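Local structure of transcriptional regulator, SorC family (Enterococcus faecalis, 2O0M) at residues Q120-V123 / L124-G128; M154-V157 / A158-G162. The protein is a putative SorC-family transcriptional regulator that probably binds DNA and a carbohydrate effector, the latter through a putative sugar-binding domain. All coordinates share one frame; numbering follows the deposited sequence.

Interaction 1: Q120-V123 / L124-G128; sequences QKKV and LSDFG
V123 and F127 meet on the inner side of the first turns of helix 122-138, an i to i+4 pair in the Rossmann-like putative sugar-binding domain, while K122 and D126, one residue earlier in the same spacing, pair nearer the solvent. The inner side is the tight one. The CG1 methyl of V123 sits over the face of the F127 ring in a CH-pi contact, 4.1 Å from the ring centroid and 28° off its normal. It gets there because CG1 lies anti to the backbone N (chi1 174°), which swings this methyl forward along the helix toward the next turn. V123 O stands above the ring plane too, offset toward the rim, and accepts the bond from F127 N at 2.8 Å. The same pair is thus joined twice, through backbone and side chain. Beyond it, F127 reaches V113 and I330 on strands 109-113 and 328-332 and V157 on helix 152-159, so the F127 side chain lies between the sheet strands and that helix.

The outer side is looser. K122 has an exposed, extended side chain that turns only at its last torsion, and this bend brings the ammonium to the oxygen edge of the D126 carboxylate, between its two oxygens and nearly in its plane. The salt bridge is forked: K122 NZ is 3.0 Å from D126 OD2 and 3.1 Å from D126 OD1, and each oxygen uses its syn lone pair. Two such bonds should limit rotation of the carboxylate. Beneath the salt bridge, the backbones close the turn with a much straighter bond than that of the inner pair: D126 N lies 2.8 Å from K122 O, with an N-H...O angle of 167°.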
loop_
_atom_site.group_PDB
_atom_site.type_symbol
_atom_site.label_atom_id
_atom_site.label_comp_id
_atom_site.label_asym_id
_atom_site.label_seq_id
_atom_site.Cartn_x
_atom_site.Cartn_y
_atom_site.Cartn_z
ATOM N N GLN A 120 1.613 8.200 18.794
ATOM C CA GLN A 120 0.172 8.283 19.089
ATOM C C GLN A 120 -0.634 7.282 18.283
ATOM O O GLN A 120 -0.814 7.452 17.072
ATOM C CB GLN A 120 -0.371 9.662 18.758
ATOM C CG GLN A 120 0.346 10.796 19.436
ATOM C CD GLN A 120 -0.117 12.124 18.931
ATOM O OE1 GLN A 120 -1.314 12.415 18.934
ATOM N NE2 GLN A 120 0.818 12.941 18.475
ATOM N N LYS A 121 -1.163 6.269 18.955
ATOM C CA LYS A 121 -1.928 5.225 18.274
ATOM C C LYS A 121 -3.193 5.718 17.588
ATOM O O LYS A 121 -3.587 5.160 16.565
ATOM C CB LYS A 121 -2.268 4.085 19.235
ATOM C CG LYS A 121 -1.086 3.192 19.500
ATOM C CD LYS A 121 -1.417 2.090 20.495
ATOM C CE LYS A 121 -0.180 1.269 20.816
ATOM N NZ LYS A 121 0.532 0.860 19.568
ATOM N N LYS A 122 -3.822 6.766 18.114
ATOM C CA LYS A 122 -5.068 7.261 17.511
ATOM C C LYS A 122 -4.863 7.745 16.072
ATOM O O LYS A 122 -5.790 7.698 15.267
ATOM C CB LYS A 122 -5.712 8.375 18.355
ATOM C CG LYS A 122 -6.947 9.047 17.687
ATOM C CD LYS A 122 -7.754 9.921 18.656
ATOM C CE LYS A 122 -8.883 10.709 17.960
ATOM N NZ LYS A 122 -8.412 11.730 16.985
ATOM N N VAL A 123 -3.655 8.187 15.738
ATOM C CA VAL A 123 -3.391 8.700 14.385
ATOM C C VAL A 123 -3.669 7.628 13.324
ATOM O O VAL A 123 -4.204 7.938 12.274
ATOM C CB VAL A 123 -1.957 9.260 14.237
ATOM C CG1 VAL A 123 -1.657 9.665 12.782
ATOM C CG2 VAL A 123 -1.761 10.467 15.161
ATOM N N LEU A 124 -3.328 6.375 13.612
ATOM C CA LEU A 124 -3.595 5.279 12.663
ATOM C C LEU A 124 -5.093 5.017 12.514
ATOM O O LEU A 124 -5.581 4.747 11.418
ATOM C CB LEU A 124 -2.875 4.006 13.093
ATOM C CG LEU A 124 -1.344 4.039 13.018
ATOM C CD1 LEU A 124 -0.773 2.650 13.286
ATOM C CD2 LEU A 124 -0.838 4.541 11.677
ATOM N N SER A 125 -5.817 5.111 13.623
ATOM C CA SER A 125 -7.280 5.041 13.598
ATOM C C SER A 125 -7.844 6.186 12.760
ATOM O O SER A 125 -8.742 5.990 11.936
ATOM C CB SER A 125 -7.853 5.072 15.032
ATOM O OG SER A 125 -9.243 5.360 15.033
ATOM N N ASP A 126 -7.308 7.383 12.973
ATOM C CA ASP A 126 -7.650 8.548 12.161
ATOM C C ASP A 126 -7.356 8.327 10.681
ATOM O O ASP A 126 -8.123 8.775 9.831
ATOM C CB ASP A 126 -6.911 9.796 12.647
ATOM C CG ASP A 126 -7.377 10.264 14.017
ATOM O OD1 ASP A 126 -8.507 9.934 14.431
ATOM O OD2 ASP A 126 -6.598 10.968 14.676
ATOM N N PHE A 127 -6.263 7.635 10.367
ATOM C CA PHE A 127 -5.993 7.287 8.950
ATOM C C PHE A 127 -7.144 6.461 8.363
ATOM O O PHE A 127 -7.470 6.601 7.184
ATOM C CB PHE A 127 -4.686 6.504 8.765
ATOM C CG PHE A 127 -3.409 7.305 8.932
ATOM C CD1 PHE A 127 -3.377 8.698 8.931
ATOM C CD2 PHE A 127 -2.206 6.625 9.060
ATOM C CE1 PHE A 127 -2.178 9.380 9.076
ATOM C CE2 PHE A 127 -1.014 7.300 9.205
ATOM C CZ PHE A 127 -0.998 8.686 9.205
ATOM N N GLY A 128 -7.736 5.584 9.175
ATOM C CA GLY A 128 -8.912 4.807 8.769
ATOM C C GLY A 128 -10.089 5.690 8.411
ATOM O O GLY A 128 -10.728 5.513 7.387
#

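Interaction 2: M154-V157 / A158-G162; sequences MAMV and AENMG
M156 and N160 run side by side and point the same way at the C-terminal end of helix 152-159, the helix of the beta-alpha-beta unit formed with strands 142-148 and 169-175. The N160 amide turns its nitrogen back to the last turn: ND2 donates to M156 O at 2.8 Å, with the acceptor close to the amide plane. Next to this bond the selenomethionine chain of M156 folds over at chi2 and chi3, bringing its CE methyl within 3.6 Å of N160 ND2. N160 N also bonds V157 O at 3.0 Å, though from above the carbonyl plane, and reaches M156 O only weakly.

On the buried side, V157 and M161 cross at a slant. With CG1 anti to the backbone N (chi1 167°), V157 presents this methyl to the selenium of selenomethionine M161 (SE) at 4.0 Å, while M161 CG lies 3.3 Å from V157 O. Helix 122-138 lines this side, with L131 against V157 and T132 against M161.

E159 is oriented differently again. Its CG lies beside A155 O, but the chain then bends at chi2 and carries the carboxylate outward. A water donates to both A155 O and E159 OE2, 2.9 Å from the latter, so A155 O receives this water as well as the backbone N-H of E159.

Chemically, a side-chain amide takes over as the main donor to M156 O, where the regular helical bond has become long and bent; the helix therefore ends with that carbonyl still satisfied.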
loop_
_atom_site.group_PDB
_atom_site.type_symbol
_atom_site.label_atom_id
_atom_site.label_comp_id
_atom_site.label_asym_id
_atom_site.label_seq_id
_atom_site.Cartn_x
_atom_site.Cartn_y
_atom_site.Cartn_z
HETATM N N MSE A 154 -1.331 -0.503 7.287
HETATM C CA MSE A 154 -2.529 -0.907 6.579
HETATM C C MSE A 154 -3.464 -1.783 7.436
HETATM O O MSE A 154 -4.690 -1.690 7.314
HETATM C CB MSE A 154 -2.156 -1.630 5.292
HETATM C CG MSE A 154 -1.511 -0.721 4.252
HETATM SE SE MSE A 154 -2.745 0.613 3.546
HETATM C CE MSE A 154 -3.990 -0.622 2.730
ATOM N N ALA A 155 -2.898 -2.621 8.299
ATOM C CA ALA A 155 -3.695 -3.463 9.194
ATOM C C ALA A 155 -4.539 -2.572 10.117
ATOM O O ALA A 155 -5.744 -2.786 10.292
ATOM C CB ALA A 155 -2.800 -4.353 10.009
HETATM N N MSE A 156 -3.904 -1.547 10.657
HETATM C CA MSE A 156 -4.609 -0.622 11.556
HETATM C C MSE A 156 -5.618 0.252 10.834
HETATM O O MSE A 156 -6.732 0.499 11.346
HETATM C CB MSE A 156 -3.617 0.245 12.314
HETATM C CG MSE A 156 -2.766 -0.533 13.283
HETATM SE SE MSE A 156 -3.768 -1.551 14.615
HETATM C CE MSE A 156 -5.253 -0.360 14.906
ATOM N N VAL A 157 -5.246 0.734 9.647
ATOM C CA VAL A 157 -6.180 1.453 8.802
ATOM C C VAL A 157 -7.422 0.610 8.530
ATOM O O VAL A 157 -8.552 1.076 8.690
ATOM C CB VAL A 157 -5.526 1.860 7.456
ATOM C CG1 VAL A 157 -6.593 2.310 6.458
ATOM C CG2 VAL A 157 -4.484 2.958 7.679
ATOM N N ALA A 158 -7.211 -0.637 8.107
ATOM C CA ALA A 158 -8.317 -1.521 7.758
ATOM C C ALA A 158 -9.276 -1.711 8.941
ATOM O O ALA A 158 -10.495 -1.650 8.775
ATOM C CB ALA A 158 -7.799 -2.861 7.265
ATOM N N GLU A 159 -8.725 -1.909 10.131
ATOM C CA GLU A 159 -9.543 -2.142 11.337
ATOM C C GLU A 159 -10.434 -0.945 11.662
ATOM O O GLU A 159 -11.451 -1.086 12.354
ATOM C CB GLU A 159 -8.640 -2.442 12.536
ATOM C CG GLU A 159 -7.889 -3.754 12.441
ATOM C CD GLU A 159 -8.779 -4.984 12.599
ATOM O OE1 GLU A 159 -9.955 -4.837 13.036
ATOM O OE2 GLU A 159 -8.285 -6.100 12.303
ATOM N N ASN A 160 -10.058 0.229 11.159
ATOM C CA ASN A 160 -10.722 1.485 11.509
ATOM C C ASN A 160 -11.490 2.135 10.356
ATOM O O ASN A 160 -11.741 3.347 10.361
ATOM C CB ASN A 160 -9.680 2.441 12.091
ATOM C CG ASN A 160 -9.256 2.045 13.495
ATOM O OD1 ASN A 160 -9.991 2.275 14.452
ATOM N ND2 ASN A 160 -8.064 1.470 13.629
HETATM N N MSE A 161 -11.914 1.323 9.394
HETATM C CA MSE A 161 -12.693 1.819 8.259
HETATM C C MSE A 161 -14.182 1.868 8.580
HETATM O O MSE A 161 -14.662 1.121 9.438
HETATM C CB MSE A 161 -12.498 0.920 7.055
HETATM C CG MSE A 161 -11.086 0.787 6.669
HETATM SE SE MSE A 161 -10.564 2.365 5.767
HETATM C CE MSE A 161 -11.528 2.170 4.013
ATOM N N GLY A 162 -14.897 2.720 7.854
ATOM C CA GLY A 162 -16.353 2.828 7.937
ATOM C C GLY A 162 -16.990 2.345 6.649
ATOM O O GLY A 162 -16.310 1.889 5.731
HETATM O O HOH W 1 -6.332 -5.514 10.178
#

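In the fold
Interaction 1 comes first along the chain, in the opening turns of helix 122-138; interaction 2 follows in the closing turn of helix 152-159 and the loop that leaves it, with strand 142-148 between them. Both fall within the putative sugar-binding domain, on the same side of the chain's centre, and their centres are 9 Å apart. The two helices pack directly: F127 CB lies 3.7 Å from V157 CG2, and L124 CD1 lies 3.8 Å from M156 CG. A weak, probable hydrogen bond of 3.2 Å links S125 OG to N160 OD1. The start of one helix thus packs against the end of the next as its neighbour in this part of the domain.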